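Local coordinates for citrate synthase (PDB 4TVM), which catalyses the condensation of oxaloacetate with acetyl-CoA and water to give citrate and free CoA, a step of the Krebs cycle, at residues 236-241 / 393-398. Numbering follows the deposited sequence.
Sequences CSTSTV and PGWIAH
Ser237 meets Trp395 at the pyrrole edge of the indole, where NE1 points its N-H almost straight at the Ser237 hydroxyl (179°) in a weak hydrogen bond, NE1 to OG 3.5 Å. The hydroxyl lies in the plane of the ring, set there by a chi1 of 57° that tucks OG between the backbone N and carbonyl carbon. The Ser237 side chain also touches His267 and Arg391, two residues of the oxaloacetate pocket, and lies about 6 Å from the bound oxaloacetate ion, so the contact backs that pocket. Thr238 divides its two branches between two aromatic rings. Its OG1 sits at the same indole edge, nearest to Trp395 CD1, and is too poorly aligned with NE1 to bond to it. Its methyl, anti to the backbone N, instead lies over one face of the imidazole in a CH-pi contact, 3.7 Å from CG2 to the centroid of the His398 ring. That ring is steadied from its own helix: His398 ND1 donates to Gly394 O at 2.8 Å, and the same oxygen receives His398 N from the opposite face of its carbonyl plane. One turn on from Ser237, Val241 lays CG2 over a face of the indole, 4.1 Å from the centroid of the Trp395 five-membered ring. The two helical segments run in the same general direction, 39° apart, with axes 9.3 Å from each other at closest approach. In this largely helical fold, Ile255 and Ile259 of helix 251-262 also pack on Trp395, helix 85-94 packs against Pro393 and Ile396, and Leu243 of the second subunit touches Thr240.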
loop_
_atom_site.group_PDB
_atom_site.type_symbol
_atom_site.label_atom_id
_atom_site.label_comp_id
_atom_site.label_asym_id
_atom_site.label_seq_id
_atom_site.Cartn_x
_atom_site.Cartn_y
_atom_site.Cartn_z
ATOM N N CYS A 236 1.312 -5.457 -9.311
ATOM C CA CYS A 236 0.522 -4.570 -8.508
ATOM C C CYS A 236 1.052 -4.561 -7.082
ATOM O O CYS A 236 1.391 -3.512 -6.552
ATOM C CB CYS A 236 -0.936 -5.009 -8.494
ATOM S SG CYS A 236 -2.014 -4.017 -7.404
ATOM N N SER A 237 1.150 -5.754 -6.514
ATOM C CA SER A 237 1.519 -5.972 -5.147
ATOM C C SER A 237 2.907 -5.490 -4.872
ATOM O O SER A 237 3.208 -4.950 -3.810
ATOM C CB SER A 237 1.520 -7.471 -4.850
ATOM O OG SER A 237 2.412 -8.136 -5.767
ATOM N N THR A 238 3.797 -5.718 -5.804
ATOM C CA THR A 238 5.194 -5.416 -5.530
ATOM C C THR A 238 5.508 -3.990 -5.918
ATOM O O THR A 238 6.407 -3.389 -5.360
ATOM C CB THR A 238 6.130 -6.394 -6.266
ATOM O OG1 THR A 238 6.205 -7.612 -5.520
ATOM C CG2 THR A 238 7.554 -5.820 -6.427
ATOM N N SER A 239 4.806 -3.466 -6.910
ATOM C CA SER A 239 4.995 -2.073 -7.248
ATOM C C SER A 239 4.468 -1.278 -6.089
ATOM O O SER A 239 4.835 -0.153 -5.944
ATOM C CB SER A 239 4.272 -1.671 -8.511
ATOM O OG SER A 239 4.975 -2.142 -9.640
ATOM N N THR A 240 3.596 -1.878 -5.280
ATOM C CA THR A 240 3.067 -1.227 -4.090
ATOM C C THR A 240 4.044 -1.258 -2.960
ATOM O O THR A 240 4.151 -0.310 -2.214
ATOM C CB THR A 240 1.809 -1.923 -3.601
ATOM O OG1 THR A 240 0.822 -1.861 -4.626
ATOM C CG2 THR A 240 1.293 -1.242 -2.358
ATOM N N VAL A 241 4.766 -2.359 -2.830
ATOM C CA VAL A 241 5.829 -2.409 -1.879
ATOM C C VAL A 241 6.871 -1.390 -2.284
ATOM O O VAL A 241 7.397 -0.669 -1.465
ATOM C CB VAL A 241 6.398 -3.804 -1.821
ATOM C CG1 VAL A 241 7.623 -3.848 -0.925
ATOM C CG2 VAL A 241 5.337 -4.771 -1.310
ATOM N N PRO A 393 9.349 -13.402 -0.291
ATOM C CA PRO A 393 10.742 -13.220 -0.701
ATOM C C PRO A 393 10.911 -12.224 -1.859
ATOM O O PRO A 393 11.917 -11.490 -1.940
ATOM C CB PRO A 393 11.161 -14.634 -1.119
ATOM C CG PRO A 393 9.880 -15.385 -1.322
ATOM C CD PRO A 393 9.007 -14.831 -0.247
ATOM N N GLY A 394 9.927 -12.178 -2.737
ATOM C CA GLY A 394 9.997 -11.300 -3.891
ATOM C C GLY A 394 9.767 -9.885 -3.447
ATOM O O GLY A 394 10.497 -8.958 -3.841
ATOM N N TRP A 395 8.729 -9.707 -2.642
ATOM C CA TRP A 395 8.475 -8.411 -2.028
ATOM C C TRP A 395 9.731 -7.902 -1.421
ATOM O O TRP A 395 10.094 -6.757 -1.617
ATOM C CB TRP A 395 7.398 -8.494 -0.954
ATOM C CG TRP A 395 6.015 -8.633 -1.510
ATOM C CD1 TRP A 395 5.612 -8.346 -2.756
ATOM C CD2 TRP A 395 4.864 -9.104 -0.808
ATOM N NE1 TRP A 395 4.272 -8.603 -2.899
ATOM C CE2 TRP A 395 3.790 -9.087 -1.715
ATOM C CE3 TRP A 395 4.645 -9.574 0.500
ATOM C CZ2 TRP A 395 2.523 -9.512 -1.375
ATOM C CZ3 TRP A 395 3.364 -9.981 0.848
ATOM C CH2 TRP A 395 2.314 -9.936 -0.087
ATOM N N ILE A 396 10.417 -8.756 -0.697
ATOM C CA ILE A 396 11.598 -8.325 0.045
ATOM C C ILE A 396 12.765 -7.983 -0.874
ATOM O O ILE A 396 13.482 -7.010 -0.637
ATOM C CB ILE A 396 12.003 -9.391 1.080
ATOM C CG1 ILE A 396 10.970 -9.431 2.195
ATOM C CG2 ILE A 396 13.354 -9.071 1.696
ATOM C CD1 ILE A 396 11.171 -10.521 3.233
ATOM N N ALA A 397 12.962 -8.803 -1.907
ATOM C CA ALA A 397 14.080 -8.672 -2.823
ATOM C C ALA A 397 14.040 -7.355 -3.548
ATOM O O ALA A 397 15.088 -6.731 -3.747
ATOM C CB ALA A 397 14.025 -9.802 -3.826
ATOM N N HIS A 398 12.827 -6.972 -3.981
ATOM C CA HIS A 398 12.591 -5.740 -4.732
ATOM C C HIS A 398 12.797 -4.500 -3.881
ATOM O O HIS A 398 13.403 -3.535 -4.315
ATOM C CB HIS A 398 11.159 -5.727 -5.282
ATOM C CG HIS A 398 10.978 -6.574 -6.495
ATOM N ND1 HIS A 398 10.718 -7.926 -6.425
ATOM C CD2 HIS A 398 11.033 -6.275 -7.809
ATOM C CE1 HIS A 398 10.603 -8.415 -7.646
ATOM N NE2 HIS A 398 10.795 -7.435 -8.504
#